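Local coordinates for protein DMATS type aromatic prenyltransferase (Micromonospora olivasterospora, PDB 6ZRY) that binds tryptophan and, as a 6-dimethylallyl tryptophan synthase with an ABBA-barrel fold, probably transfers a dimethylallyl group to the indole ring, at residues A33-P38 with L75-E80; G37-R42 with P47-S52; D128-C133 with P151-V156; D309-A314 with V343-E348. All coordinates share one frame; numbering follows the deposited sequence.

Contact 1 (A33-P38 with L75-E80)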
loop_
_atom_site.group_PDB
_atom_site.type_symbol
_atom_site.label_atom_id
_atom_site.label_comp_id
_atom_site.label_asym_id
_atom_site.label_seq_id
_atom_site.Cartn_x
_atom_site.Cartn_y
_atom_site.Cartn_z
ATOM N N ALA A 33 13.735 7.063 9.332
ATOM C CA ALA A 33 15.072 7.579 8.976
ATOM C C ALA A 33 15.848 6.527 8.186
ATOM O O ALA A 33 16.457 6.887 7.185
ATOM C CB ALA A 33 15.830 8.023 10.224
ATOM N N GLY A 34 15.820 5.263 8.616
ATOM C CA GLY A 34 16.476 4.143 7.897
ATOM C C GLY A 34 15.893 3.971 6.511
ATOM O O GLY A 34 16.648 3.843 5.545
ATOM N N LEU A 35 14.567 3.963 6.409
ATOM C CA LEU A 35 13.868 3.719 5.132
ATOM C C LEU A 35 14.221 4.850 4.160
ATOM O O LEU A 35 14.464 4.579 2.966
ATOM C CB LEU A 35 12.351 3.655 5.400
ATOM C CG LEU A 35 11.502 3.418 4.174
ATOM C CD1 LEU A 35 11.965 2.184 3.420
ATOM C CD2 LEU A 35 10.043 3.304 4.547
ATOM N N LEU A 36 14.275 6.088 4.635
ATOM C CA LEU A 36 14.553 7.244 3.747
ATOM C C LEU A 36 15.983 7.165 3.173
ATOM O O LEU A 36 16.203 7.642 2.017
ATOM C CB LEU A 36 14.302 8.521 4.530
ATOM C CG LEU A 36 12.826 8.877 4.718
ATOM C CD1 LEU A 36 12.668 10.049 5.664
ATOM C CD2 LEU A 36 12.194 9.200 3.376
ATOM N N GLY A 37 16.933 6.614 3.919
ATOM C CA GLY A 37 18.348 6.578 3.502
ATOM C C GLY A 37 18.797 7.958 3.033
ATOM O O GLY A 37 18.607 8.947 3.756
ATOM N N PRO A 38 19.337 8.098 1.790
ATOM C CA PRO A 38 19.945 9.357 1.349
ATOM C C PRO A 38 18.943 10.493 1.073
ATOM O O PRO A 38 19.340 11.608 0.937
ATOM C CB PRO A 38 20.666 8.940 0.064
ATOM C CG PRO A 38 19.818 7.822 -0.477
ATOM C CD PRO A 38 19.330 7.080 0.735
ATOM N N LEU A 75 -0.972 2.295 12.404
ATOM C CA LEU A 75 -0.269 3.286 11.547
ATOM C C LEU A 75 0.725 2.517 10.681
ATOM O O LEU A 75 1.402 1.615 11.199
ATOM C CB LEU A 75 0.369 4.300 12.502
ATOM C CG LEU A 75 1.292 5.375 11.956
ATOM C CD1 LEU A 75 0.624 6.206 10.871
ATOM C CD2 LEU A 75 1.735 6.268 13.111
ATOM N N ARG A 76 0.796 2.835 9.397
ATOM C CA ARG A 76 1.761 2.183 8.487
ATOM C C ARG A 76 2.453 3.234 7.620
ATOM O O ARG A 76 1.859 4.313 7.362
ATOM C CB ARG A 76 1.069 1.114 7.644
ATOM C CG ARG A 76 0.231 0.142 8.459
ATOM C CD ARG A 76 -1.236 0.574 8.562
ATOM N NE ARG A 76 -1.734 0.893 7.232
ATOM C CZ ARG A 76 -1.928 -0.014 6.249
ATOM N NH1 ARG A 76 -1.725 -1.302 6.473
ATOM N NH2 ARG A 76 -2.349 0.376 5.055
ATOM N N ILE A 77 3.668 2.911 7.207
ATOM C CA ILE A 77 4.434 3.666 6.200
ATOM C C ILE A 77 4.739 2.693 5.082
ATOM O O ILE A 77 5.343 1.644 5.389
ATOM C CB ILE A 77 5.742 4.233 6.774
ATOM C CG1 ILE A 77 5.487 5.253 7.877
ATOM C CG2 ILE A 77 6.552 4.815 5.640
ATOM C CD1 ILE A 77 6.693 5.561 8.723
ATOM N N LEU A 78 4.408 3.058 3.851
ATOM C CA LEU A 78 4.874 2.364 2.638
ATOM C C LEU A 78 5.987 3.200 2.033
ATOM O O LEU A 78 5.800 4.405 1.894
ATOM C CB LEU A 78 3.706 2.207 1.664
ATOM C CG LEU A 78 4.025 1.507 0.337
ATOM C CD1 LEU A 78 4.265 0.023 0.551
ATOM C CD2 LEU A 78 2.905 1.701 -0.642
ATOM N N GLY A 79 7.099 2.606 1.640
ATOM C CA GLY A 79 8.076 3.391 0.880
ATOM C C GLY A 79 9.271 2.603 0.447
ATOM O O GLY A 79 9.218 1.351 0.457
ATOM N N GLU A 80 10.308 3.323 0.014
ATOM C CA GLU A 80 11.511 2.709 -0.537
ATOM C C GLU A 80 12.715 3.571 -0.164
ATOM O O GLU A 80 12.554 4.771 0.083
ATOM C CB GLU A 80 11.391 2.484 -2.055
ATOM C CG GLU A 80 11.238 3.747 -2.871
ATOM C CD GLU A 80 11.120 3.511 -4.368
ATOM O OE1 GLU A 80 11.545 2.434 -4.850
ATOM O OE2 GLU A 80 10.594 4.401 -5.053
HETATM O O HOH W 1 14.421 6.882 0.010
#
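Leu35, near the end of helix 26-36, pushes its isobutyl group against the last residues of strand 71-79. CB leaves the helix toward the strand, and CG, anti to the backbone N (chi1 180°), carries the fork onward so that its two methyls divide the work. CD1 of Leu35 settles over the backbone beyond Gly79, 3.9 Å from the carbonyl carbon C of Glu80. CD2 turns to the sheet's outer surface and meets CG2 of Ile77 at 4.0 Å, the two side chains running antiparallel as they pass. Gly79 helps by what it lacks: a CB there would stand a tight 3.5 Å from CD2 of Leu35. Val61, Cys133 and Leu135 of the adjoining strands also touch Leu35, so the helix packs across three strands, as expected of the outer helical layer of an ABBA barrel. With an alanine here, CG2 of Ile77 and the Gly79 backbone would lose the leucine methyls, and a gap would probably open between helix and sheet. Beside this apolar wedge, one water donates to both Leu36 O and Glu80 O, each at 2.8 Å. Apolar contact thus supplies the cover, while the water reconciles two carbonyl acceptors that could not bond to each other.

Contact 2 (G37-R42 with P47-S52)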
loop_
_atom_site.group_PDB
_atom_site.type_symbol
_atom_site.label_atom_id
_atom_site.label_comp_id
_atom_site.label_asym_id
_atom_site.label_seq_id
_atom_site.Cartn_x
_atom_site.Cartn_y
_atom_site.Cartn_z
ATOM N N GLY A 37 16.933 6.614 3.919
ATOM C CA GLY A 37 18.348 6.578 3.502
ATOM C C GLY A 37 18.797 7.958 3.033
ATOM O O GLY A 37 18.607 8.947 3.756
ATOM N N PRO A 38 19.337 8.098 1.790
ATOM C CA PRO A 38 19.945 9.357 1.349
ATOM C C PRO A 38 18.943 10.493 1.073
ATOM O O PRO A 38 19.340 11.608 0.937
ATOM C CB PRO A 38 20.666 8.940 0.064
ATOM C CG PRO A 38 19.818 7.822 -0.477
ATOM C CD PRO A 38 19.330 7.080 0.735
ATOM N N VAL A 39 17.655 10.172 0.987
ATOM C CA VAL A 39 16.566 11.165 0.794
ATOM C C VAL A 39 16.371 11.974 2.077
ATOM O O VAL A 39 16.001 13.163 1.985
ATOM C CB VAL A 39 15.287 10.456 0.355
ATOM C CG1 VAL A 39 14.073 11.360 0.418
ATOM C CG2 VAL A 39 15.466 9.873 -1.019
ATOM N N GLY A 40 16.593 11.359 3.245
ATOM C CA GLY A 40 16.302 12.011 4.523
ATOM C C GLY A 40 16.921 13.412 4.599
ATOM O O GLY A 40 16.224 14.413 4.858
ATOM N N PRO A 41 18.256 13.536 4.429
ATOM C CA PRO A 41 18.917 14.827 4.541
ATOM C C PRO A 41 18.764 15.772 3.346
ATOM O O PRO A 41 19.259 16.915 3.423
ATOM C CB PRO A 41 20.412 14.454 4.680
ATOM C CG PRO A 41 20.409 12.999 5.043
ATOM C CD PRO A 41 19.213 12.430 4.317
ATOM N N ARG A 42 18.113 15.321 2.287
ATOM C CA ARG A 42 17.948 16.076 1.028
ATOM C C ARG A 42 17.038 17.282 1.269
ATOM O O ARG A 42 15.985 17.157 1.870
ATOM C CB ARG A 42 17.379 15.164 -0.042
ATOM C CG ARG A 42 17.453 15.745 -1.430
ATOM C CD ARG A 42 16.842 14.815 -2.447
ATOM N NE ARG A 42 16.852 15.461 -3.736
ATOM C CZ ARG A 42 17.832 15.374 -4.602
ATOM N NH1 ARG A 42 18.890 14.639 -4.334
ATOM N NH2 ARG A 42 17.733 15.986 -5.770
ATOM N N PRO A 47 14.527 19.217 -6.275
ATOM C CA PRO A 47 13.518 18.310 -6.807
ATOM C C PRO A 47 13.692 16.920 -6.230
ATOM O O PRO A 47 14.720 16.637 -5.624
ATOM C CB PRO A 47 13.807 18.264 -8.306
ATOM C CG PRO A 47 15.260 18.651 -8.394
ATOM C CD PRO A 47 15.464 19.679 -7.301
ATOM N N PRO A 48 12.699 16.014 -6.384
ATOM C CA PRO A 48 12.845 14.640 -5.920
ATOM C C PRO A 48 14.126 13.997 -6.466
ATOM O O PRO A 48 14.444 14.235 -7.600
ATOM C CB PRO A 48 11.590 13.930 -6.450
ATOM C CG PRO A 48 10.587 15.041 -6.640
ATOM C CD PRO A 48 11.392 16.272 -6.970
ATOM N N ALA A 49 14.769 13.155 -5.659
ATOM C CA ALA A 49 16.040 12.463 -5.988
ATOM C C ALA A 49 15.823 11.499 -7.153
ATOM O O ALA A 49 16.798 11.223 -7.858
ATOM C CB ALA A 49 16.569 11.761 -4.778
ATOM N N TRP A 50 14.569 11.078 -7.378
ATOM C CA TRP A 50 14.156 10.001 -8.319
ATOM C C TRP A 50 12.636 10.037 -8.399
ATOM O O TRP A 50 12.007 10.331 -7.384
ATOM C CB TRP A 50 14.649 8.649 -7.782
ATOM C CG TRP A 50 14.039 7.469 -8.458
ATOM C CD1 TRP A 50 13.042 6.653 -8.002
ATOM C CD2 TRP A 50 14.401 6.983 -9.743
ATOM N NE1 TRP A 50 12.766 5.689 -8.926
ATOM C CE2 TRP A 50 13.578 5.878 -10.011
ATOM C CE3 TRP A 50 15.342 7.392 -10.688
ATOM C CZ2 TRP A 50 13.673 5.160 -11.195
ATOM C CZ3 TRP A 50 15.439 6.684 -11.858
ATOM C CH2 TRP A 50 14.604 5.588 -12.111
ATOM N N PRO A 51 12.002 9.816 -9.572
ATOM C CA PRO A 51 10.536 9.838 -9.648
ATOM C C PRO A 51 9.875 8.570 -9.075
ATOM O O PRO A 51 9.266 7.804 -9.843
ATOM C CB PRO A 51 10.232 10.037 -11.142
ATOM C CG PRO A 51 11.504 9.587 -11.863
ATOM C CD PRO A 51 12.642 9.746 -10.896
ATOM N N SER A 52 9.914 8.429 -7.736
ATOM C CA SER A 52 9.364 7.268 -6.995
ATOM C C SER A 52 7.872 7.106 -7.302
ATOM O O SER A 52 7.149 8.100 -7.312
ATOM C CB SER A 52 9.620 7.418 -5.529
ATOM O OG SER A 52 8.935 6.452 -4.758
#
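Arg42 reaches across to Pro47 and spends two of its donors on a single carbonyl oxygen. Its NE and its NH2 both lie 3.1 Å from Pro47 O, a side-on grip with the acceptor close to the guanidinium plane. The NE bond meets the carbonyl almost end-on, at a C=O...N angle of 166°, whereas NH2 comes in tilted by 31° from the carbonyl plane. Neither is straight at hydrogen, as is usual when two N-H groups converge on one atom. The chain is stretched out from CG to NE, with CG anti to the backbone N (chi1 -167°), and this lays one guanidinium face on Ala49, whose CA sits 3.7 Å above the centre of the plane. Ala49 CB also approaches NH1, and on its other flank meets CG2 of Val39 at 4.3 Å. The setting is the irregular connection from helix 26-36 to strand 61-68, shaped by a type I beta turn from Val39 to Arg42 and an inverse gamma turn centred on Pro51. With a leucine in place of Arg42, Pro47 O would probably lose both of these donors and the two arms of the connection their polar tie. Within the first turn, Val39 O accepts from Arg42 N at 3.0 Å; backbone bonds to Val6 and Ser7 fasten Arg42 and Gly40 to the N-terminal region. In the second, Trp50 O receives Ser52 N, while Ser52 OG is engaged by Val54 N, and Ser52 O by ND1 of His58.

Contact 3 (D128-C133 with P151-V156)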
loop_
_atom_site.group_PDB
_atom_site.type_symbol
_atom_site.label_atom_id
_atom_site.label_comp_id
_atom_site.label_asym_id
_atom_site.label_seq_id
_atom_site.Cartn_x
_atom_site.Cartn_y
_atom_site.Cartn_z
ATOM N N ASP A 128 8.749 0.693 -12.241
ATOM C CA ASP A 128 9.382 1.777 -11.441
ATOM C C ASP A 128 9.802 1.268 -10.063
ATOM O O ASP A 128 10.249 2.104 -9.271
ATOM C CB ASP A 128 8.546 3.059 -11.409
ATOM C CG ASP A 128 7.192 2.924 -10.777
ATOM O OD1 ASP A 128 6.799 1.773 -10.472
ATOM O OD2 ASP A 128 6.538 3.988 -10.572
ATOM N N PHE A 129 9.733 -0.035 -9.804
ATOM C CA PHE A 129 10.279 -0.641 -8.556
ATOM C C PHE A 129 10.439 -2.157 -8.711
ATOM O O PHE A 129 9.866 -2.738 -9.624
ATOM C CB PHE A 129 9.368 -0.298 -7.375
ATOM C CG PHE A 129 8.142 -1.168 -7.249
ATOM C CD1 PHE A 129 7.101 -1.062 -8.163
ATOM C CD2 PHE A 129 8.019 -2.072 -6.205
ATOM C CE1 PHE A 129 5.979 -1.859 -8.050
ATOM C CE2 PHE A 129 6.890 -2.877 -6.092
ATOM C CZ PHE A 129 5.868 -2.757 -7.001
ATOM N N ALA A 130 11.251 -2.742 -7.841
ATOM C CA ALA A 130 11.418 -4.185 -7.644
ATOM C C ALA A 130 10.936 -4.552 -6.238
ATOM O O ALA A 130 10.241 -5.581 -6.106
ATOM C CB ALA A 130 12.871 -4.569 -7.869
ATOM N N MET A 131 11.212 -3.712 -5.226
ATOM C CA MET A 131 10.872 -4.031 -3.811
ATOM C C MET A 131 10.547 -2.743 -3.044
ATOM O O MET A 131 11.400 -1.828 -3.010
ATOM C CB MET A 131 12.041 -4.739 -3.125
ATOM C CG MET A 131 11.812 -5.045 -1.643
ATOM S SD MET A 131 13.292 -5.740 -0.859
ATOM C CE MET A 131 13.301 -7.379 -1.580
ATOM N N TRP A 132 9.373 -2.692 -2.436
ATOM C CA TRP A 132 8.999 -1.656 -1.467
ATOM C C TRP A 132 8.876 -2.303 -0.093
ATOM O O TRP A 132 8.826 -3.524 0.003
ATOM C CB TRP A 132 7.704 -0.944 -1.868
ATOM C CG TRP A 132 7.826 0.006 -3.025
ATOM C CD1 TRP A 132 8.952 0.385 -3.690
ATOM C CD2 TRP A 132 6.740 0.645 -3.695
ATOM N NE1 TRP A 132 8.636 1.263 -4.694
ATOM C CE2 TRP A 132 7.287 1.412 -4.745
ATOM C CE3 TRP A 132 5.355 0.639 -3.517
ATOM C CZ2 TRP A 132 6.503 2.186 -5.593
ATOM C CZ3 TRP A 132 4.573 1.393 -4.364
ATOM C CH2 TRP A 132 5.140 2.152 -5.398
ATOM N N CYS A 133 8.808 -1.474 0.914
ATOM C CA CYS A 133 8.786 -1.794 2.344
ATOM C C CYS A 133 7.474 -1.237 2.911
ATOM O O CYS A 133 7.141 -0.109 2.510
ATOM C CB CYS A 133 9.979 -1.065 2.995
ATOM S SG CYS A 133 10.017 -1.234 4.755
ATOM N N PRO A 151 5.540 -7.991 -9.231
ATOM C CA PRO A 151 5.373 -9.188 -10.050
ATOM C C PRO A 151 5.813 -8.955 -11.494
ATOM O O PRO A 151 6.072 -9.922 -12.196
ATOM C CB PRO A 151 3.861 -9.442 -10.012
ATOM C CG PRO A 151 3.419 -8.756 -8.748
ATOM C CD PRO A 151 4.249 -7.498 -8.739
ATOM N N GLU A 152 5.855 -7.708 -11.916
ATOM C CA GLU A 152 6.165 -7.337 -13.324
ATOM C C GLU A 152 7.653 -6.983 -13.487
ATOM O O GLU A 152 8.012 -6.382 -14.525
ATOM C CB GLU A 152 5.263 -6.186 -13.751
ATOM C CG GLU A 152 3.789 -6.565 -13.768
ATOM C CD GLU A 152 2.860 -5.404 -14.144
ATOM O OE1 GLU A 152 1.739 -5.668 -14.531
ATOM O OE2 GLU A 152 3.291 -4.250 -14.059
ATOM N N VAL A 153 8.489 -7.331 -12.525
ATOM C CA VAL A 153 9.918 -6.904 -12.502
ATOM C C VAL A 153 10.684 -7.538 -13.679
ATOM O O VAL A 153 11.668 -6.943 -14.106
ATOM C CB VAL A 153 10.576 -7.237 -11.164
ATOM C CG1 VAL A 153 10.818 -8.731 -11.012
ATOM C CG2 VAL A 153 11.861 -6.440 -10.960
ATOM N N LYS A 154 10.263 -8.703 -14.162
ATOM C CA LYS A 154 10.872 -9.351 -15.360
ATOM C C LYS A 154 9.980 -9.100 -16.583
ATOM O O LYS A 154 10.109 -9.834 -17.571
ATOM C CB LYS A 154 11.090 -10.839 -15.089
ATOM C CG LYS A 154 12.080 -11.130 -13.980
ATOM C CD LYS A 154 12.454 -12.574 -13.908
ATOM C CE LYS A 154 13.681 -12.822 -13.056
ATOM N NZ LYS A 154 14.001 -14.273 -12.961
ATOM N N GLY A 155 9.112 -8.076 -16.512
ATOM C CA GLY A 155 8.194 -7.671 -17.585
ATOM C C GLY A 155 6.764 -8.129 -17.307
ATOM O O GLY A 155 6.578 -9.091 -16.569
ATOM N N VAL A 156 5.791 -7.462 -17.909
ATOM C CA VAL A 156 4.352 -7.725 -17.674
ATOM C C VAL A 156 4.007 -9.146 -18.176
ATOM O O VAL A 156 3.245 -9.825 -17.512
ATOM C CB VAL A 156 3.484 -6.624 -18.314
ATOM C CG1 VAL A 156 2.005 -6.862 -18.064
ATOM C CG2 VAL A 156 3.876 -5.233 -17.809
#
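Ala130 and Val153 meet methyl to methyl, CB of the first 3.8 Å from CG2 of the second. The same CG2 lies 4.0 Å from Ala130 CA and, more loosely, 4.4 Å from Phe129 O, so a single branch of the valine makes all of its close approaches to 128-133. Its rotation explains this: CG2 stands anti to the backbone N and points at the partner, while CG1 takes the position between N and the carbonyl carbon (chi1 72°). Thr122 and Pro125 also touch Val153, and Leu92 of helix 88-106 covers Ala130.

The next shell is polar. Asn150 ND2 is bonded to Phe129 O and its OD1 to Glu152 N, so a single amide spans both segments, and backbone bonds join Asn150 to Ala130 and Gln126 to Val153. This is the open end of the beta hairpin formed by strands 131-138 and 141-149, where the chain leaves the sheet. Beyond Asn150 the exit is bent by a type I turn from Glu152 to Gly155, closed by Gly155 N to Glu152 O at 2.8 Å, and a salt bridge from Glu152 to Arg194 ties the turn to strand 193-201. On the side of the pocket, Phe129 sets CD2 3.6 Å above the Trp132 ring, offset toward the rim, and Trp132 touches the bound tryptophan. Dispersion alone acts directly between Ala130 and Val153; direction is probably supplied by the polar bonds behind them, from Asn150 and Gln126, which hold the two segments where the methyls can touch.

Contact 4 (D309-A314 with V343-E348)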
loop_
_atom_site.group_PDB
_atom_site.type_symbol
_atom_site.label_atom_id
_atom_site.label_comp_id
_atom_site.label_asym_id
_atom_site.label_seq_id
_atom_site.Cartn_x
_atom_site.Cartn_y
_atom_site.Cartn_z
ATOM N N ASP A 309 -9.893 12.920 11.581
ATOM C CA ASP A 309 -9.619 14.373 11.562
ATOM C C ASP A 309 -8.298 14.672 12.279
ATOM O O ASP A 309 -7.593 15.525 11.810
ATOM C CB ASP A 309 -10.790 15.164 12.122
ATOM C CG ASP A 309 -12.019 15.034 11.261
ATOM O OD1 ASP A 309 -11.863 14.799 10.043
ATOM O OD2 ASP A 309 -13.113 15.118 11.802
ATOM N N ARG A 310 -7.970 13.972 13.355
ATOM C CA ARG A 310 -6.685 14.182 14.066
ATOM C C ARG A 310 -5.533 13.670 13.183
ATOM O O ARG A 310 -4.471 14.366 13.134
ATOM C CB ARG A 310 -6.726 13.548 15.460
ATOM C CG ARG A 310 -7.590 14.330 16.446
ATOM C CD ARG A 310 -7.271 14.113 17.914
ATOM N NE ARG A 310 -6.972 12.726 18.265
ATOM C CZ ARG A 310 -5.818 12.289 18.819
ATOM N NH1 ARG A 310 -5.670 10.995 19.099
ATOM N NH2 ARG A 310 -4.828 13.137 19.103
ATOM N N ALA A 311 -5.704 12.548 12.492
ATOM C CA ALA A 311 -4.630 12.004 11.615
ATOM C C ALA A 311 -4.386 12.994 10.465
ATOM O O ALA A 311 -3.248 13.272 10.155
ATOM C CB ALA A 311 -4.967 10.618 11.111
ATOM N N ILE A 312 -5.441 13.515 9.869
ATOM C CA ILE A 312 -5.341 14.498 8.753
ATOM C C ILE A 312 -4.544 15.698 9.264
ATOM O O ILE A 312 -3.565 16.082 8.603
ATOM C CB ILE A 312 -6.735 14.870 8.209
ATOM C CG1 ILE A 312 -7.364 13.724 7.404
ATOM C CG2 ILE A 312 -6.692 16.146 7.394
ATOM C CD1 ILE A 312 -8.880 13.873 7.209
ATOM N N ALA A 313 -4.945 16.263 10.398
ATOM C CA ALA A 313 -4.333 17.480 10.981
ATOM C C ALA A 313 -2.859 17.219 11.319
ATOM O O ALA A 313 -2.038 18.172 11.203
ATOM C CB ALA A 313 -5.095 17.913 12.203
ATOM N N ALA A 314 -2.523 16.003 11.758
ATOM C CA ALA A 314 -1.128 15.585 12.073
ATOM C C ALA A 314 -0.276 15.683 10.811
ATOM O O ALA A 314 0.911 16.087 10.927
ATOM C CB ALA A 314 -1.096 14.191 12.651
ATOM N N VAL A 343 -7.237 4.628 5.612
ATOM C CA VAL A 343 -7.136 5.944 4.947
ATOM C C VAL A 343 -5.659 6.168 4.671
ATOM O O VAL A 343 -4.856 5.981 5.589
ATOM C CB VAL A 343 -7.743 7.058 5.830
ATOM C CG1 VAL A 343 -7.778 8.381 5.095
ATOM C CG2 VAL A 343 -9.143 6.677 6.310
ATOM N N TYR A 344 -5.327 6.502 3.435
ATOM C CA TYR A 344 -3.930 6.634 2.961
ATOM C C TYR A 344 -3.686 8.126 2.838
ATOM O O TYR A 344 -4.463 8.805 2.110
ATOM C CB TYR A 344 -3.730 5.817 1.689
ATOM C CG TYR A 344 -3.987 4.352 1.871
ATOM C CD1 TYR A 344 -5.280 3.879 1.939
ATOM C CD2 TYR A 344 -2.952 3.431 1.972
ATOM C CE1 TYR A 344 -5.554 2.536 2.108
ATOM C CE2 TYR A 344 -3.213 2.075 2.162
ATOM C CZ TYR A 344 -4.521 1.633 2.200
ATOM O OH TYR A 344 -4.844 0.324 2.395
ATOM N N LEU A 345 -2.688 8.627 3.561
ATOM C CA LEU A 345 -2.401 10.072 3.683
ATOM C C LEU A 345 -1.028 10.404 3.079
ATOM O O LEU A 345 -0.012 9.779 3.462
ATOM C CB LEU A 345 -2.479 10.445 5.164
ATOM C CG LEU A 345 -3.843 10.252 5.815
ATOM C CD1 LEU A 345 -3.761 10.511 7.323
ATOM C CD2 LEU A 345 -4.875 11.166 5.187
ATOM N N SER A 346 -1.016 11.337 2.135
ATOM C CA SER A 346 0.183 11.753 1.395
ATOM C C SER A 346 1.046 12.710 2.230
ATOM O O SER A 346 0.521 13.609 2.856
ATOM C CB SER A 346 -0.195 12.397 0.094
ATOM O OG SER A 346 -0.998 11.527 -0.693
ATOM N N ALA A 347 2.352 12.548 2.161
ATOM C CA ALA A 347 3.323 13.460 2.789
ATOM C C ALA A 347 3.258 14.852 2.150
ATOM O O ALA A 347 3.472 15.823 2.859
ATOM C CB ALA A 347 4.702 12.863 2.672
ATOM N N GLU A 348 3.005 14.939 0.853
ATOM C CA GLU A 348 3.021 16.209 0.097
ATOM C C GLU A 348 4.324 16.972 0.413
ATOM O O GLU A 348 4.285 18.223 0.617
ATOM C CB GLU A 348 1.807 17.066 0.440
ATOM C CG GLU A 348 0.473 16.435 0.076
ATOM C CD GLU A 348 -0.753 17.317 0.308
ATOM O OE1 GLU A 348 -1.652 17.253 -0.499
ATOM O OE2 GLU A 348 -0.819 18.023 1.373
#
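Leu345 projects from strand 341-346 and overlaps the buried side of helix 305-315 with both of its methyls. CD1 faces Ala311, standing 4.0 Å from CB and equally near the backbone O of that residue. CD2 lies alongside Ile312 instead, 4.2 Å from CG1. CG, anti to the carbonyl carbon (chi1 -63°), brings the fork to the helix, and chi2 (174°) then sets CD1 on Ala311 and CD2 by Ile312, so that each methyl finds a different one of two successive residues. Ala311, small and directed at the strand, lets the leucine come close to the helix backbone, while Ile312 lies beside it and also touches Leu320 and Leu326. Leu17 of helix 6-21 and Ile65 of strand 61-68 touch Ala311, and Ile327 touches Leu345, placing the contact in the layer between the barrel sheet and its surrounding helices. The strand itself is held by backbone bonds from Leu345 to Phe63 and from Ser346 to Leu326. Between helix and strand the joining is apolar, so shape and burial probably hold the helix here, and small shifts along the strand would cost no polar bond between the two segments.

Contacts 1 and 4 lay helices on one curled sheet, and contact 3 closes the open end of a hairpin of that sheet. Contacts 1 and 3 meet where strands 71-79 and 131-138 pair, Gly79 N lying 2.9 Å from Cys133 O, and there the pocket is near: Leu78 and Trp132 both touch the bound tryptophan. Contact 2 continues from the helix end of contact 1, sharing Gly37 and Pro38, and is tied back to it where Ser52 OG lies 2.7 Å from OE2 of Glu80. Contact 4 sits beyond strand 61-68, which carries Glu62 of the pocket; its Leu345 side chain is about 10 Å from the ligand. Contacts 3 and 4 lie on opposite sides of the chain's centre, their own centres about 27 Å apart.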